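Local coordinates for protein putative 4-hydroxybenzoyl-CoA thioesterase (Geobacillus stearothermophilus, PDB 2OIW) that probably hydrolyses thioesters, perhaps acyl-CoA substrates such as 4-hydroxybenzoyl-CoA, as a member of the hotdog-fold thioesterases, at residues 4-9 with 73-78; 88-93 with 102-107. All coordinates share one frame; numbering follows the deposited sequence. Where two conformers were deposited one is given.

Interaction 1: residues 4-9 with 73-78; sequences MFTTVI and TVYTGI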
HETATM    1  N   MSE A   4      -3.545  19.532  19.564  1.00 38.13           N
HETATM    2  CA  MSE A   4      -3.337  18.650  18.412  1.00 36.89           C
HETATM    3  C   MSE A   4      -4.625  18.042  17.780  1.00 34.04           C
HETATM    4  O   MSE A   4      -5.677  17.997  18.426  1.00 34.02           O
HETATM    5  CB  MSE A   4      -2.248  17.604  18.709  1.00 38.07           C
HETATM    6  CG  MSE A   4      -2.696  16.350  19.429  1.00 43.76           C
HETATM    7 SE   MSE A   4      -3.262  16.686  21.245  1.00 61.07          SE
HETATM    8  CE  MSE A   4      -1.492  16.963  22.057  1.00 57.08           C
ATOM      9  N   PHE A   5      -4.552  17.642  16.509  1.00 30.30           N
ATOM     10  CA  PHE A   5      -5.660  16.941  15.838  1.00 27.15           C
ATOM     11  C   PHE A   5      -5.572  15.494  16.235  1.00 25.49           C
ATOM     12  O   PHE A   5      -4.479  14.990  16.435  1.00 25.08           O
ATOM     13  CB  PHE A   5      -5.557  17.024  14.312  1.00 27.00           C
ATOM     14  CG  PHE A   5      -5.488  18.426  13.769  1.00 25.07           C
ATOM     15  CD1 PHE A   5      -6.643  19.202  13.644  1.00 25.63           C
ATOM     16  CD2 PHE A   5      -4.273  18.973  13.390  1.00 24.21           C
ATOM     17  CE1 PHE A   5      -6.590  20.485  13.144  1.00 24.69           C
ATOM     18  CE2 PHE A   5      -4.205  20.274  12.886  1.00 26.21           C
ATOM     19  CZ  PHE A   5      -5.357  21.020  12.749  1.00 25.96           C
ATOM     20  N   THR A   6      -6.725  14.846  16.361  1.00 23.60           N
ATOM     21  CA  THR A   6      -6.863  13.460  16.809  1.00 22.66           C
ATOM     22  C   THR A   6      -7.602  12.620  15.748  1.00 22.21           C
ATOM     23  O   THR A   6      -8.706  12.969  15.344  1.00 21.71           O
ATOM     24  CB  THR A   6      -7.684  13.396  18.112  1.00 22.75           C
ATOM     25  OG1 THR A   6      -6.954  14.041  19.146  1.00 21.05           O
ATOM     26  CG2 THR A   6      -7.940  11.938  18.521  1.00 25.33           C
ATOM     27  N   THR A   7      -7.004  11.511  15.320  1.00 21.34           N
ATOM     28  CA  THR A   7      -7.540  10.732  14.217  1.00 20.55           C
ATOM     29  C   THR A   7      -7.482   9.277  14.660  1.00 19.27           C
ATOM     30  O   THR A   7      -6.394   8.714  14.796  1.00 19.03           O
ATOM     31  CB  THR A   7      -6.688  10.947  12.909  1.00 20.71           C
ATOM     32  OG1 THR A   7      -6.573  12.347  12.629  1.00 22.78           O
ATOM     33  CG2 THR A   7      -7.322  10.276  11.692  1.00 18.42           C
ATOM     34  N   VAL A   8      -8.639   8.684  14.906  1.00 18.90           N
ATOM     35  CA  VAL A   8      -8.755   7.244  15.217  1.00 18.14           C
ATOM     36  C   VAL A   8      -8.796   6.434  13.916  1.00 18.35           C
ATOM     37  O   VAL A   8      -9.555   6.762  12.991  1.00 17.86           O
ATOM     38  CB  VAL A   8     -10.030   6.904  16.094  1.00 18.45           C
ATOM     39  CG1 VAL A   8     -10.020   5.436  16.517  1.00 19.30           C
ATOM     40  CG2 VAL A   8     -10.102   7.795  17.344  1.00 18.75           C
ATOM     41  N   ILE A   9      -7.993   5.367  13.868  1.00 17.41           N
ATOM     42  CA  ILE A   9      -7.905   4.491  12.710  1.00 15.94           C
ATOM     43  C   ILE A   9      -8.038   3.040  13.138  1.00 15.63           C
ATOM     44  O   ILE A   9      -7.460   2.635  14.159  1.00 15.77           O
ATOM     45  CB  ILE A   9      -6.541   4.678  12.039  1.00 16.34           C
ATOM     46  CG1 ILE A   9      -6.510   6.037  11.336  1.00 15.99           C
ATOM     47  CG2 ILE A   9      -6.243   3.533  11.086  1.00 16.03           C
ATOM     48  CD1 ILE A   9      -5.169   6.471  10.789  1.00 16.83           C
ATOM     49  N   THR A  73      -4.652   5.613  17.593  1.00 15.53           N
ATOM     50  CA  THR A  73      -4.952   7.033  17.536  1.00 16.34           C
ATOM     51  C   THR A  73      -3.717   7.800  17.146  1.00 16.36           C
ATOM     52  O   THR A  73      -2.662   7.664  17.773  1.00 16.00           O
ATOM     53  CB  THR A  73      -5.471   7.573  18.884  1.00 16.66           C
ATOM     54  OG1 THR A  73      -6.548   6.744  19.321  1.00 16.18           O
ATOM     55  CG2 THR A  73      -5.967   8.988  18.738  1.00 17.40           C
ATOM     56  N   VAL A  74      -3.886   8.619  16.113  1.00 16.27           N
ATOM     57  CA  VAL A  74      -2.853   9.519  15.624  1.00 16.99           C
ATOM     58  C   VAL A  74      -3.114  10.896  16.184  1.00 17.92           C
ATOM     59  O   VAL A  74      -4.224  11.430  16.059  1.00 17.80           O
ATOM     60  CB  VAL A  74      -2.826   9.528  14.078  1.00 16.69           C
ATOM     61  CG1 VAL A  74      -1.578  10.290  13.544  1.00 17.11           C
ATOM     62  CG2 VAL A  74      -2.848   8.050  13.562  1.00 12.95           C
ATOM     63  N   TYR A  75      -2.092  11.440  16.847  1.00 18.12           N
ATOM     64  CA  TYR A  75      -2.079  12.823  17.316  1.00 18.04           C
ATOM     65  C   TYR A  75      -1.116  13.605  16.457  1.00 18.56           C
ATOM     66  O   TYR A  75       0.046  13.223  16.306  1.00 18.16           O
ATOM     67  CB  TYR A  75      -1.621  12.891  18.753  1.00 17.43           C
ATOM     68  CG  TYR A  75      -2.506  12.115  19.687  1.00 19.17           C
ATOM     69  CD1 TYR A  75      -3.643  12.713  20.254  1.00 19.40           C
ATOM     70  CD2 TYR A  75      -2.211  10.802  20.024  1.00 17.80           C
ATOM     71  CE1 TYR A  75      -4.458  12.018  21.129  1.00 19.52           C
ATOM     72  CE2 TYR A  75      -3.042  10.086  20.895  1.00 19.20           C
ATOM     73  CZ  TYR A  75      -4.148  10.710  21.443  1.00 18.12           C
ATOM     74  OH  TYR A  75      -4.966  10.029  22.283  1.00 18.86           O
ATOM     75  N   THR A  76      -1.592  14.725  15.935  1.00 18.59           N
ATOM     76  CA  THR A  76      -0.846  15.489  14.954  1.00 19.05           C
ATOM     77  C   THR A  76      -0.908  16.949  15.354  1.00 19.36           C
ATOM     78  O   THR A  76      -1.988  17.502  15.525  1.00 18.51           O
ATOM     79  CB  THR A  76      -1.415  15.274  13.534  1.00 19.14           C
ATOM     80  OG1 THR A  76      -1.491  13.857  13.254  1.00 18.20           O
ATOM     81  CG2 THR A  76      -0.504  15.961  12.501  1.00 20.25           C
ATOM     82  N   GLY A  77       0.261  17.549  15.543  1.00 18.94           N
ATOM     83  CA  GLY A  77       0.337  18.936  15.974  1.00 19.45           C
ATOM     84  C   GLY A  77       1.383  19.664  15.165  1.00 20.17           C
ATOM     85  O   GLY A  77       2.128  19.044  14.390  1.00 19.46           O
ATOM     86  N   ILE A  78       1.455  20.974  15.380  1.00 20.40           N
ATOM     87  CA  ILE A  78       2.423  21.822  14.711  1.00 21.23           C
ATOM     88  C   ILE A  78       3.576  22.128  15.663  1.00 21.60           C
ATOM     89  O   ILE A  78       3.367  22.747  16.700  1.00 20.55           O
ATOM     90  CB  ILE A  78       1.749  23.142  14.231  1.00 22.03           C
ATOM     91  CG1 ILE A  78       0.563  22.849  13.281  1.00 21.77           C
ATOM     92  CG2 ILE A  78       2.792  24.117  13.606  1.00 21.13           C
ATOM     93  CD1 ILE A  78       0.991  22.159  11.981  1.00 24.19           C
TER
HETATM   94  O   HOH W   1      -4.335  13.271  13.793  1.00 18.54           O
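Met4 holds CG between its backbone N and carbonyl carbon (chi1 85°), and Tyr75 sets its ring carbon CG anti to the carbonyl carbon (chi1 -60°); Met4 CG thus comes within 3.7 Å of Tyr75 CB, near the plane of the ring at its edge. From there the selenomethionine bends so that SE lies obliquely beside the ring, 5.3 Å from the Tyr75 ring centroid, a Met-aromatic contact. The setting is one edge of the hotdog sheet as formed within this chain, where the N-terminal strand 5-9 runs antiparallel to strand 72-81. Phe5 with Thr76 and Thr7 with Val74 form the hydrogen-bonded pairs, and the bond from Val74 N to Thr7 O is almost straight (177°). Thr6 lies alongside Tyr75 and points the same way, while its CG2 meets Thr73 CG2 at 3.6 Å; that same Thr73 methyl rests over one face of the tyrosine ring, toward the rim. The opposite side of the pair, bearing Phe5, Thr7, Val74 and Thr76, turns to helices 27-34 and 36-42: Val74 packs on Phe31, and Phe5 and Thr76 on Ile38. The side chains of Ile9 and Val74 cross at a slant, with Ile9 CD1 3.9 Å from Val74 CG2. On this helix-facing side one water bridges both hydroxyls and a carbonyl, lying 2.7 Å from Thr7 OG1, 2.9 Å from Val74 O and 3.0 Å from Thr76 OG1.

Interaction 2: residues 88-93 with 102-107; sequences IYEEIH and GRSVYV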
ATOM      1  N   ILE A  88       5.723  19.419  11.487  1.00 20.21           N
ATOM      2  CA  ILE A  88       4.706  18.712  12.208  1.00 20.58           C
ATOM      3  C   ILE A  88       5.338  17.763  13.227  1.00 20.70           C
ATOM      4  O   ILE A  88       6.312  17.069  12.918  1.00 20.05           O
ATOM      5  CB  ILE A  88       3.882  17.905  11.203  1.00 21.10           C
ATOM      6  CG1 ILE A  88       3.062  18.836  10.285  1.00 20.42           C
ATOM      7  CG2 ILE A  88       3.047  16.851  11.887  1.00 20.65           C
ATOM      8  CD1 ILE A  88       2.531  18.114   9.062  1.00 20.42           C
ATOM      9  N   TYR A  89       4.781  17.735  14.434  1.00 20.18           N
ATOM     10  CA  TYR A  89       5.103  16.695  15.385  1.00 20.60           C
ATOM     11  C   TYR A  89       3.897  15.748  15.477  1.00 20.59           C
ATOM     12  O   TYR A  89       2.762  16.208  15.502  1.00 21.04           O
ATOM     13  CB  TYR A  89       5.489  17.261  16.767  1.00 21.25           C
ATOM     14  CG  TYR A  89       5.820  16.154  17.728  1.00 21.87           C
ATOM     15  CD1 TYR A  89       7.006  15.444  17.609  1.00 23.73           C
ATOM     16  CD2 TYR A  89       4.913  15.771  18.714  1.00 20.67           C
ATOM     17  CE1 TYR A  89       7.300  14.391  18.470  1.00 25.59           C
ATOM     18  CE2 TYR A  89       5.187  14.741  19.559  1.00 23.44           C
ATOM     19  CZ  TYR A  89       6.378  14.052  19.442  1.00 23.68           C
ATOM     20  OH  TYR A  89       6.640  13.013  20.298  1.00 25.60           O
ATOM     21  N   GLU A  90       4.135  14.443  15.528  1.00 19.54           N
ATOM     22  CA  GLU A  90       3.031  13.474  15.465  1.00 19.89           C
ATOM     23  C   GLU A  90       3.356  12.201  16.234  1.00 19.82           C
ATOM     24  O   GLU A  90       4.539  11.805  16.347  1.00 19.94           O
ATOM     25  CB  GLU A  90       2.659  13.169  13.991  1.00 20.22           C
ATOM     26  CG  GLU A  90       3.899  12.916  13.107  1.00 20.38           C
ATOM     27  CD  GLU A  90       3.755  13.351  11.649  1.00 24.16           C
ATOM     28  OE1 GLU A  90       2.615  13.654  11.187  1.00 24.91           O
ATOM     29  OE2 GLU A  90       4.815  13.373  10.954  1.00 23.26           O
ATOM     30  N   GLU A  91       2.316  11.560  16.766  1.00 18.48           N
ATOM     31  CA  GLU A  91       2.493  10.335  17.537  1.00 18.54           C
ATOM     32  C   GLU A  91       1.376   9.358  17.198  1.00 18.81           C
ATOM     33  O   GLU A  91       0.268   9.773  16.889  1.00 18.71           O
ATOM     34  CB  GLU A  91       2.442  10.629  19.044  1.00 18.73           C
ATOM     35  CG  GLU A  91       3.629  11.346  19.594  1.00 18.83           C
ATOM     36  CD  GLU A  91       3.568  11.519  21.092  1.00 21.95           C
ATOM     37  OE1 GLU A  91       2.532  11.140  21.701  1.00 21.55           O
ATOM     38  OE2 GLU A  91       4.549  12.061  21.660  1.00 20.31           O
ATOM     39  N   ILE A  92       1.680   8.068  17.242  1.00 18.53           N
ATOM     40  CA  ILE A  92       0.633   7.047  17.150  1.00 18.91           C
ATOM     41  C   ILE A  92       0.601   6.238  18.434  1.00 18.15           C
ATOM     42  O   ILE A  92       1.642   5.781  18.908  1.00 17.58           O
ATOM     43  CB  ILE A  92       0.816   6.121  15.924  1.00 18.94           C
ATOM     44  CG1 ILE A  92       0.896   6.944  14.640  1.00 19.44           C
ATOM     45  CG2 ILE A  92      -0.339   5.162  15.813  1.00 16.69           C
ATOM     46  CD1 ILE A  92       1.208   6.116  13.439  1.00 19.44           C
ATOM     47  N   HIS A  93      -0.603   6.108  19.007  1.00 18.13           N
ATOM     48  CA  HIS A  93      -0.840   5.364  20.226  1.00 17.29           C
ATOM     49  C   HIS A  93      -1.731   4.139  19.939  1.00 17.53           C
ATOM     50  O   HIS A  93      -2.557   4.138  19.011  1.00 15.92           O
ATOM     51  CB  HIS A  93      -1.544   6.229  21.289  1.00 17.91           C
ATOM     52  CG  HIS A  93      -0.761   7.424  21.748  1.00 18.90           C
ATOM     53  ND1 HIS A  93      -0.905   7.961  23.007  1.00 22.51           N
ATOM     54  CD2 HIS A  93       0.157   8.200  21.115  1.00 19.79           C
ATOM     55  CE1 HIS A  93      -0.108   9.010  23.138  1.00 20.82           C
ATOM     56  NE2 HIS A  93       0.547   9.177  22.001  1.00 18.12           N
ATOM     57  N   GLY A 102       6.895  10.840  15.373  1.00 19.89           N
ATOM     58  CA  GLY A 102       7.347  11.287  14.076  1.00 19.22           C
ATOM     59  C   GLY A 102       7.480  12.787  14.032  1.00 19.60           C
ATOM     60  O   GLY A 102       6.846  13.520  14.801  1.00 18.70           O
ATOM     61  N   ARG A 103       8.298  13.236  13.097  1.00 19.68           N
ATOM     62  CA  ARG A 103       8.329  14.630  12.687  1.00 20.88           C
ATOM     63  C   ARG A 103       8.343  14.681  11.164  1.00 20.62           C
ATOM     64  O   ARG A 103       8.993  13.845  10.500  1.00 20.39           O
ATOM     65  CB  ARG A 103       9.610  15.292  13.212  1.00 22.00           C
ATOM     66  CG  ARG A 103       9.423  16.306  14.309  1.00 26.82           C
ATOM     67  CD  ARG A 103      10.756  16.774  14.849  1.00 28.84           C
ATOM     68  NE  ARG A 103      10.576  17.315  16.198  1.00 33.37           N
ATOM     69  CZ  ARG A 103      10.712  16.618  17.332  1.00 33.33           C
ATOM     70  NH1 ARG A 103      11.040  15.332  17.296  1.00 31.32           N
ATOM     71  NH2 ARG A 103      10.524  17.222  18.513  1.00 32.27           N
ATOM     72  N   SER A 104       7.662  15.682  10.611  1.00 19.21           N
ATOM     73  CA  SER A 104       7.681  15.908   9.171  1.00 18.63           C
ATOM     74  C   SER A 104       7.683  17.391   8.842  1.00 18.23           C
ATOM     75  O   SER A 104       7.110  18.223   9.574  1.00 16.75           O
ATOM     76  CB  SER A 104       6.501  15.210   8.478  1.00 18.64           C
ATOM     77  OG  SER A 104       5.285  15.525   9.124  1.00 20.91           O
ATOM     78  N   VAL A 105       8.352  17.724   7.752  1.00 17.46           N
ATOM     79  CA  VAL A 105       8.436  19.122   7.313  1.00 18.17           C
ATOM     80  C   VAL A 105       7.795  19.161   5.925  1.00 18.32           C
ATOM     81  O   VAL A 105       8.131  18.354   5.050  1.00 18.09           O
ATOM     82  CB  VAL A 105       9.913  19.606   7.252  1.00 18.24           C
ATOM     83  CG1 VAL A 105      10.008  21.105   6.874  1.00 19.20           C
ATOM     84  CG2 VAL A 105      10.663  19.307   8.579  1.00 18.90           C
ATOM     85  N   TYR A 106       6.856  20.074   5.759  1.00 19.07           N
ATOM     86  CA  TYR A 106       6.128  20.274   4.514  1.00 19.40           C
ATOM     87  C   TYR A 106       6.391  21.688   4.031  1.00 20.65           C
ATOM     88  O   TYR A 106       6.618  22.576   4.838  1.00 21.43           O
ATOM     89  CB  TYR A 106       4.644  20.112   4.788  1.00 19.59           C
ATOM     90  CG  TYR A 106       4.122  18.696   4.650  1.00 18.57           C
ATOM     91  CD1 TYR A 106       4.212  17.798   5.699  1.00 17.89           C
ATOM     92  CD2 TYR A 106       3.518  18.264   3.457  1.00 16.76           C
ATOM     93  CE1 TYR A 106       3.738  16.479   5.557  1.00 20.22           C
ATOM     94  CE2 TYR A 106       3.030  16.951   3.323  1.00 18.56           C
ATOM     95  CZ  TYR A 106       3.137  16.071   4.376  1.00 17.52           C
ATOM     96  OH  TYR A 106       2.692  14.768   4.216  1.00 21.61           O
ATOM     97  N   VAL A 107       6.383  21.893   2.720  0.50 21.10           N
ATOM     98  CA  VAL A 107       6.440  23.235   2.172  0.50 21.35           C
ATOM     99  C   VAL A 107       5.103  23.544   1.506  0.50 21.62           C
ATOM    100  O   VAL A 107       4.517  22.686   0.844  0.50 21.87           O
ATOM    101  CB  VAL A 107       7.656  23.442   1.209  0.50 21.74           C
ATOM    102  CG1 VAL A 107       7.578  22.532  -0.017  0.50 20.71           C
ATOM    103  CG2 VAL A 107       7.772  24.904   0.788  0.50 21.54           C
TER
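Ser104 OG donates a 2.9 Å hydrogen bond to Glu90 OE2, reaching the carboxylate from above its plane. The bond runs diagonally across two neighbouring antiparallel strands, since Ser104 is paired with Ile88 and Glu90 with Gly102. Glu90 CG lies 3.5 Å from Gly102 O, packed over the glycine backbone. On the same side of this beta hairpin, Ile88 CD1 meets Tyr106 CD1 at 3.8 Å. On the other side, Tyr89 CG stands anti to its backbone N (chi1 -180°), and Tyr89 CD1 sits over the centre of one face of the Arg103 guanidinium, 3.9 Å from Arg103 CZ. Ring and guanidinium planes are 53° apart, so this is a tilted contact and not a parallel stack.

A second shell fixes these groups. Arg35 forms a salt bridge to Glu90 OE2, so that oxygen is gripped twice, and Glu79 holds Arg103 through NE. Tyr89 OH gives a 2.7 Å bond to the anti lone pair of Glu91 OE2, while His93 NE2 donates nearly straight (172°) to Glu91 OE1, tying three successive side chains of that sheet face together. Farther out, Glu90 rests on Phe31 of helix 27-34, the ring of Tyr106 meets Phe39 of helix 36-42, and strand 53-62 flanks strand 97-110 beyond, with Tyr106 on Ile55 and Arg103 on Glu59.

The two interactions lie in one antiparallel sheet, their centres about 10 Å apart, and follow in series along the chain: 4-9 with 73-78 closes before 88-93 with 102-107 opens. Strand 72-81 pairs directly with strand 85-94, joined by Gly77 N to Tyr89 O and Tyr75 O to Glu91 N, both probable hydrogen bonds; the main strands follow the order 5-9, 72-81, 85-94, 97-110, 53-62. Interaction 1 is at one edge of the sheet as formed within this chain, interaction 2 deeper within. Tyr75 and His93 meet edge-to-face across the junction. Helices 27-34 and 36-42 pack against both, in keeping with the hotdog fold, in which a sheet curls round a central helix.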